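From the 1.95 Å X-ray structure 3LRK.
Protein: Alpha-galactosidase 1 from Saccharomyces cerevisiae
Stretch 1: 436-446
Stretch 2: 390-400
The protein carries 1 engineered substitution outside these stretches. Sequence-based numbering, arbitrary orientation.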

ATOM      1  N   ASP A 436     -13.006 -24.783  41.102  1.00 46.89           N
ATOM      2  CA  ASP A 436     -13.091 -26.107  40.478  1.00 46.32           C
ATOM      3  C   ASP A 436     -11.756 -26.516  39.856  1.00 46.13           C
ATOM      4  O   ASP A 436     -11.236 -25.837  38.964  1.00 46.02           O
ATOM      5  CB  ASP A 436     -14.215 -26.147  39.435  1.00 46.37           C
ATOM      6  CG  ASP A 436     -14.650 -27.562  39.090  1.00 45.94           C
ATOM      7  OD1 ASP A 436     -13.797 -28.383  38.689  1.00 45.12           O
ATOM      8  OD2 ASP A 436     -15.861 -27.846  39.204  1.00 46.24           O
ATOM      9  N   THR A 437     -11.217 -27.630  40.346  1.00 45.57           N
ATOM     10  CA  THR A 437      -9.907 -28.146  39.938  1.00 45.18           C
ATOM     11  C   THR A 437      -9.812 -28.393  38.425  1.00 44.52           C
ATOM     12  O   THR A 437      -8.754 -28.195  37.813  1.00 44.51           O
ATOM     13  CB  THR A 437      -9.561 -29.439  40.735  1.00 45.36           C
ATOM     14  OG1 THR A 437      -9.583 -29.145  42.142  1.00 45.93           O
ATOM     15  CG2 THR A 437      -8.179 -29.985  40.361  1.00 45.40           C
ATOM     16  N   ARG A 438     -10.928 -28.803  37.830  1.00 43.75           N
ATOM     17  CA  ARG A 438     -10.967 -29.130  36.408  1.00 43.04           C
ATOM     18  C   ARG A 438     -10.770 -27.915  35.493  1.00 42.11           C
ATOM     19  O   ARG A 438     -10.398 -28.074  34.328  1.00 41.94           O
ATOM     20  CB  ARG A 438     -12.262 -29.866  36.066  1.00 43.24           C
ATOM     21  CG  ARG A 438     -12.411 -31.196  36.790  1.00 44.27           C
ATOM     22  CD  ARG A 438     -13.685 -31.934  36.391  1.00 46.39           C
ATOM     23  NE  ARG A 438     -14.909 -31.161  36.620  1.00 47.95           N
ATOM     24  CZ  ARG A 438     -15.492 -30.979  37.804  1.00 48.84           C
ATOM     25  NH1 ARG A 438     -14.964 -31.504  38.904  1.00 50.47           N
ATOM     26  NH2 ARG A 438     -16.605 -30.263  37.891  1.00 48.73           N
ATOM     27  N   LEU A 439     -10.997 -26.713  36.025  1.00 41.03           N
ATOM     28  CA  LEU A 439     -10.884 -25.484  35.228  1.00 40.34           C
ATOM     29  C   LEU A 439      -9.566 -24.718  35.414  1.00 40.16           C
ATOM     30  O   LEU A 439      -9.308 -23.748  34.701  1.00 40.17           O
ATOM     31  CB  LEU A 439     -12.079 -24.553  35.489  1.00 39.86           C
ATOM     32  CG  LEU A 439     -13.511 -25.086  35.340  1.00 38.93           C
ATOM     33  CD1 LEU A 439     -14.500 -23.960  35.543  1.00 36.93           C
ATOM     34  CD2 LEU A 439     -13.742 -25.764  33.991  1.00 37.52           C
ATOM     35  N   PHE A 440      -8.734 -25.144  36.361  1.00 39.92           N
ATOM     36  CA  PHE A 440      -7.488 -24.430  36.654  1.00 39.84           C
ATOM     37  C   PHE A 440      -6.223 -25.198  36.283  1.00 39.95           C
ATOM     38  O   PHE A 440      -5.144 -24.611  36.184  1.00 39.94           O
ATOM     39  CB  PHE A 440      -7.440 -23.993  38.128  1.00 39.69           C
ATOM     40  CG  PHE A 440      -8.330 -22.828  38.438  1.00 39.50           C
ATOM     41  CD1 PHE A 440      -9.581 -23.025  39.011  1.00 39.44           C
ATOM     42  CD2 PHE A 440      -7.923 -21.525  38.141  1.00 39.17           C
ATOM     43  CE1 PHE A 440     -10.415 -21.947  39.291  1.00 38.80           C
ATOM     44  CE2 PHE A 440      -8.750 -20.439  38.412  1.00 38.92           C
ATOM     45  CZ  PHE A 440     -10.000 -20.651  38.996  1.00 39.42           C
ATOM     46  N   GLY A 441      -6.370 -26.499  36.052  1.00 40.08           N
ATOM     47  CA  GLY A 441      -5.226 -27.383  35.885  1.00 40.63           C
ATOM     48  C   GLY A 441      -4.573 -27.642  37.232  1.00 40.86           C
ATOM     49  O   GLY A 441      -5.238 -27.611  38.269  1.00 40.89           O
ATOM     50  N   GLN A 442      -3.265 -27.870  37.215  1.00 41.07           N
ATOM     51  CA  GLN A 442      -2.525 -28.229  38.420  1.00 41.38           C
ATOM     52  C   GLN A 442      -1.466 -27.185  38.761  1.00 40.93           C
ATOM     53  O   GLN A 442      -0.689 -26.772  37.900  1.00 40.61           O
ATOM     54  CB  GLN A 442      -1.866 -29.597  38.234  1.00 41.65           C
ATOM     55  CG  GLN A 442      -1.216 -30.184  39.477  1.00 43.87           C
ATOM     56  CD  GLN A 442      -2.079 -31.226  40.180  1.00 46.53           C
ATOM     57  OE1 GLN A 442      -3.304 -31.290  39.994  1.00 48.14           O
ATOM     58  NE2 GLN A 442      -1.436 -32.053  40.998  1.00 47.67           N
ATOM     59  N   LYS A 443      -1.440 -26.775  40.028  1.00 40.76           N
ATOM     60  CA  LYS A 443      -0.379 -25.918  40.549  1.00 40.65           C
ATOM     61  C   LYS A 443       0.949 -26.673  40.509  1.00 40.68           C
ATOM     62  O   LYS A 443       1.050 -27.796  41.005  1.00 40.97           O
ATOM     63  CB  LYS A 443      -0.704 -25.452  41.972  1.00 40.56           C
ATOM     64  CG  LYS A 443       0.308 -24.457  42.541  1.00 41.13           C
ATOM     65  CD  LYS A 443      -0.052 -24.041  43.946  1.00 41.90           C
ATOM     66  CE  LYS A 443       1.178 -23.614  44.720  1.00 42.07           C
ATOM     67  NZ  LYS A 443       0.802 -23.141  46.079  1.00 42.56           N
ATOM     68  N   ILE A 444       1.957 -26.051  39.904  1.00 40.53           N
ATOM     69  CA  ILE A 444       3.257 -26.685  39.677  1.00 40.48           C
ATOM     70  C   ILE A 444       4.392 -25.903  40.333  1.00 40.58           C
ATOM     71  O   ILE A 444       5.551 -26.313  40.284  1.00 40.94           O
ATOM     72  CB  ILE A 444       3.566 -26.852  38.159  1.00 40.33           C
ATOM     73  CG1 ILE A 444       3.552 -25.490  37.437  1.00 39.96           C
ATOM     74  CG2 ILE A 444       2.605 -27.858  37.518  1.00 40.31           C
ATOM     75  CD1 ILE A 444       4.333 -25.467  36.145  1.00 38.09           C
ATOM     76  N   GLY A 445       4.050 -24.773  40.937  1.00 40.79           N
ATOM     77  CA  GLY A 445       5.041 -23.901  41.546  1.00 40.81           C
ATOM     78  C   GLY A 445       4.536 -22.488  41.731  1.00 40.88           C
ATOM     79  O   GLY A 445       3.326 -22.231  41.731  1.00 40.59           O
ATOM     80  N   SER A 446       5.476 -21.567  41.894  1.00 40.91           N
ATOM     81  CA  SER A 446       5.146 -20.176  42.132  1.00 41.07           C
ATOM     82  C   SER A 446       6.243 -19.284  41.577  1.00 41.07           C
ATOM     83  O   SER A 446       7.393 -19.711  41.458  1.00 40.99           O
ATOM     84  CB  SER A 446       4.954 -19.924  43.628  1.00 41.01           C
ATOM     85  OG  SER A 446       6.187 -20.038  44.310  1.00 41.66           O
TER
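Stretch 2, residues 390-400: TWDIYDLWANR

Stretch 2 runs as an extended strand from W391 to D395 and then folds through a type I turn, D395 to A398. It lies antiparallel in pairing beside the strand 442-446 of stretch 1, although the N-to-C directions of the two axes make an angle of 131°, well short of 180°; their closest approach is 4.4 Å.

Backbone groups do most of the joining. At the pair Q442–D395, D395 N donates to Q442 O at 2.8 Å, and Q442 N returns a longer bond of 3.3 Å to D395 O. That same D395 O also accepts from A398 N at 3.2 Å, closing the turn, so one carbonyl serves both the sheet and the bend. Further along, I444 N donates to I393 O at 2.9 Å and I393 N to G445 O at 2.9 Å. At the intervening close pair, K443 with Y394, the CA atoms are 4.2 Å apart; K443 CA lies 3.3 Å from I393 O, a CA-H...O contact. S446 faces D392 in the same way, with S446 CA 3.1 Å from W391 O. Not every acceptor is served: F440 O, buried against Y394 CB at 3.3 Å, has no polar partner.

The side chains of D392 and Y394 share a face with K443 and S446. The long, fully extended lysine suits its place twice over: its CB sits over the Y394 ring, 3.9 Å from the ring centroid, while K443 NZ reaches D392 OD2 at 3.4 Å in a salt bridge whose hydrogen bond is weak. D392 OD1 is satisfied elsewhere in the structure. Branched apolar chains meet where I444 CG1 approaches I393 CG2 at 3.8 Å.

G441 has positive phi, which favours glycine, and an ideal CB would come 2.0 Å from D395 O, a clash. Without one, G441 CA can approach D395 O to 3.3 Å. G445 also suits its backbone: a CB there would jam against the carbonyl O of I444.

Each stretch also uses an aspartate to hold its own backbone. D395 OD1 accepts from W397 N at 2.8 Å, bracing the turn, whose small A398 lets its CB pack 3.5 Å from Q442 CB. In stretch 1, D436 caps the weakly bonded helix: D436 OD1 accepts from R438 N at 3.0 Å, and D436 OD2 forms a salt bridge with R438 NH2 at 2.8 Å, so both carboxylate oxygens are engaged.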

ATOM      1  N   THR A 390       3.707 -12.520  44.836  1.00 35.82           N
ATOM      2  CA  THR A 390       4.064 -13.870  44.407  1.00 35.23           C
ATOM      3  C   THR A 390       2.846 -14.520  43.742  1.00 34.57           C
ATOM      4  O   THR A 390       1.716 -14.376  44.221  1.00 34.31           O
ATOM      5  CB  THR A 390       4.611 -14.707  45.597  1.00 35.21           C
ATOM      6  OG1 THR A 390       5.834 -14.120  46.054  1.00 35.72           O
ATOM      7  CG2 THR A 390       4.882 -16.156  45.198  1.00 35.15           C
ATOM      8  N   TRP A 391       3.083 -15.207  42.625  1.00 34.08           N
ATOM      9  CA  TRP A 391       2.005 -15.809  41.837  1.00 33.44           C
ATOM     10  C   TRP A 391       2.178 -17.309  41.732  1.00 33.20           C
ATOM     11  O   TRP A 391       3.270 -17.785  41.427  1.00 33.34           O
ATOM     12  CB  TRP A 391       1.953 -15.195  40.431  1.00 33.16           C
ATOM     13  CG  TRP A 391       1.574 -13.744  40.444  1.00 32.70           C
ATOM     14  CD1 TRP A 391       2.379 -12.691  40.778  1.00 32.80           C
ATOM     15  CD2 TRP A 391       0.291 -13.186  40.129  1.00 32.29           C
ATOM     16  NE1 TRP A 391       1.678 -11.512  40.691  1.00 32.58           N
ATOM     17  CE2 TRP A 391       0.395 -11.786  40.293  1.00 32.45           C
ATOM     18  CE3 TRP A 391      -0.935 -13.733  39.722  1.00 31.91           C
ATOM     19  CZ2 TRP A 391      -0.680 -10.921  40.058  1.00 32.46           C
ATOM     20  CZ3 TRP A 391      -2.004 -12.874  39.491  1.00 32.66           C
ATOM     21  CH2 TRP A 391      -1.867 -11.482  39.663  1.00 32.84           C
ATOM     22  N   ASP A 392       1.098 -18.044  41.983  1.00 32.77           N
ATOM     23  CA  ASP A 392       1.082 -19.489  41.793  1.00 32.97           C
ATOM     24  C   ASP A 392       0.909 -19.820  40.316  1.00 32.73           C
ATOM     25  O   ASP A 392       0.043 -19.252  39.647  1.00 32.42           O
ATOM     26  CB  ASP A 392      -0.040 -20.129  42.610  1.00 33.05           C
ATOM     27  CG  ASP A 392       0.268 -20.160  44.107  1.00 34.13           C
ATOM     28  OD1 ASP A 392       1.451 -20.019  44.478  1.00 34.83           O
ATOM     29  OD2 ASP A 392      -0.682 -20.329  44.905  1.00 35.29           O
ATOM     30  N   ILE A 393       1.749 -20.724  39.824  1.00 32.48           N
ATOM     31  CA  ILE A 393       1.709 -21.160  38.434  1.00 32.43           C
ATOM     32  C   ILE A 393       0.854 -22.416  38.331  1.00 32.32           C
ATOM     33  O   ILE A 393       1.091 -23.395  39.044  1.00 32.20           O
ATOM     34  CB  ILE A 393       3.125 -21.459  37.883  1.00 32.43           C
ATOM     35  CG1 ILE A 393       4.065 -20.268  38.114  1.00 33.00           C
ATOM     36  CG2 ILE A 393       3.070 -21.839  36.390  1.00 32.60           C
ATOM     37  CD1 ILE A 393       5.533 -20.585  37.904  1.00 32.68           C
ATOM     38  N   TYR A 394      -0.144 -22.376  37.452  1.00 31.90           N
ATOM     39  CA  TYR A 394      -0.945 -23.548  37.144  1.00 31.78           C
ATOM     40  C   TYR A 394      -0.709 -23.983  35.698  1.00 31.73           C
ATOM     41  O   TYR A 394      -0.753 -23.155  34.783  1.00 31.59           O
ATOM     42  CB  TYR A 394      -2.427 -23.257  37.361  1.00 32.20           C
ATOM     43  CG  TYR A 394      -2.849 -23.164  38.809  1.00 32.58           C
ATOM     44  CD1 TYR A 394      -2.548 -22.038  39.575  1.00 33.71           C
ATOM     45  CD2 TYR A 394      -3.566 -24.197  39.409  1.00 33.44           C
ATOM     46  CE1 TYR A 394      -2.942 -21.947  40.909  1.00 34.55           C
ATOM     47  CE2 TYR A 394      -3.967 -24.115  40.744  1.00 33.56           C
ATOM     48  CZ  TYR A 394      -3.653 -22.990  41.482  1.00 33.78           C
ATOM     49  OH  TYR A 394      -4.039 -22.902  42.797  1.00 34.65           O
ATOM     50  N   ASP A 395      -0.462 -25.278  35.507  1.00 31.50           N
ATOM     51  CA  ASP A 395      -0.316 -25.877  34.177  1.00 31.39           C
ATOM     52  C   ASP A 395      -1.709 -26.198  33.653  1.00 31.40           C
ATOM     53  O   ASP A 395      -2.377 -27.108  34.158  1.00 31.16           O
ATOM     54  CB  ASP A 395       0.553 -27.147  34.249  1.00 31.49           C
ATOM     55  CG  ASP A 395       0.796 -27.800  32.876  1.00 32.46           C
ATOM     56  OD1 ASP A 395       0.149 -27.417  31.872  1.00 31.10           O
ATOM     57  OD2 ASP A 395       1.648 -28.718  32.807  1.00 31.93           O
ATOM     58  N   LEU A 396      -2.137 -25.454  32.631  1.00 30.86           N
ATOM     59  CA  LEU A 396      -3.476 -25.628  32.060  1.00 30.82           C
ATOM     60  C   LEU A 396      -3.638 -26.942  31.285  1.00 30.59           C
ATOM     61  O   LEU A 396      -4.762 -27.336  30.962  1.00 30.61           O
ATOM     62  CB  LEU A 396      -3.857 -24.420  31.184  1.00 30.63           C
ATOM     63  CG  LEU A 396      -4.069 -23.080  31.907  1.00 30.86           C
ATOM     64  CD1 LEU A 396      -4.065 -21.895  30.934  1.00 31.04           C
ATOM     65  CD2 LEU A 396      -5.344 -23.066  32.738  1.00 30.88           C
ATOM     66  N   TRP A 397      -2.525 -27.619  30.991  1.00 30.49           N
ATOM     67  CA  TRP A 397      -2.586 -28.912  30.295  1.00 31.01           C
ATOM     68  C   TRP A 397      -2.530 -30.140  31.218  1.00 31.57           C
ATOM     69  O   TRP A 397      -2.703 -31.275  30.769  1.00 31.60           O
ATOM     70  CB  TRP A 397      -1.576 -28.983  29.142  1.00 30.37           C
ATOM     71  CG  TRP A 397      -2.115 -28.247  27.944  1.00 30.49           C
ATOM     72  CD1 TRP A 397      -1.719 -27.020  27.482  1.00 29.31           C
ATOM     73  CD2 TRP A 397      -3.195 -28.668  27.098  1.00 29.45           C
ATOM     74  NE1 TRP A 397      -2.476 -26.663  26.388  1.00 28.13           N
ATOM     75  CE2 TRP A 397      -3.388 -27.655  26.132  1.00 28.83           C
ATOM     76  CE3 TRP A 397      -4.016 -29.807  27.060  1.00 29.10           C
ATOM     77  CZ2 TRP A 397      -4.366 -27.746  25.136  1.00 28.64           C
ATOM     78  CZ3 TRP A 397      -4.987 -29.899  26.063  1.00 29.31           C
ATOM     79  CH2 TRP A 397      -5.155 -28.871  25.119  1.00 29.58           C
ATOM     80  N   ALA A 398      -2.324 -29.893  32.508  1.00 32.45           N
ATOM     81  CA  ALA A 398      -2.396 -30.946  33.520  1.00 33.50           C
ATOM     82  C   ALA A 398      -3.801 -31.540  33.576  1.00 34.08           C
ATOM     83  O   ALA A 398      -4.793 -30.858  33.288  1.00 34.40           O
ATOM     84  CB  ALA A 398      -2.003 -30.404  34.871  1.00 33.50           C
ATOM     85  N   ASN A 399      -3.876 -32.818  33.939  1.00 34.91           N
ATOM     86  CA  ASN A 399      -5.149 -33.522  34.108  1.00 35.57           C
ATOM     87  C   ASN A 399      -5.973 -33.619  32.825  1.00 35.71           C
ATOM     88  O   ASN A 399      -7.202 -33.627  32.869  1.00 35.69           O
ATOM     89  CB  ASN A 399      -5.989 -32.893  35.234  1.00 35.96           C
ATOM     90  CG  ASN A 399      -5.220 -32.748  36.536  1.00 37.27           C
ATOM     91  OD1 ASN A 399      -4.336 -33.551  36.844  1.00 40.06           O
ATOM     92  ND2 ASN A 399      -5.557 -31.720  37.308  1.00 39.38           N
ATOM     93  N   ARG A 400      -5.298 -33.685  31.680  1.00 35.88           N
ATOM     94  CA  ARG A 400      -6.003 -33.886  30.423  1.00 36.15           C
ATOM     95  C   ARG A 400      -6.462 -35.346  30.356  1.00 36.23           C
ATOM     96  O   ARG A 400      -5.835 -36.231  30.949  1.00 36.13           O
ATOM     97  CB  ARG A 400      -5.135 -33.478  29.220  1.00 36.01           C
ATOM     98  CG  ARG A 400      -4.745 -34.595  28.292  1.00 36.69           C
ATOM     99  CD  ARG A 400      -4.770 -34.163  26.837  1.00 36.13           C
ATOM    100  NE  ARG A 400      -3.432 -33.913  26.336  1.00 36.10           N
ATOM    101  CZ  ARG A 400      -3.023 -34.130  25.087  1.00 33.07           C
ATOM    102  NH1 ARG A 400      -3.842 -34.617  24.171  1.00 33.18           N
ATOM    103  NH2 ARG A 400      -1.769 -33.861  24.767  1.00 32.37           N
TER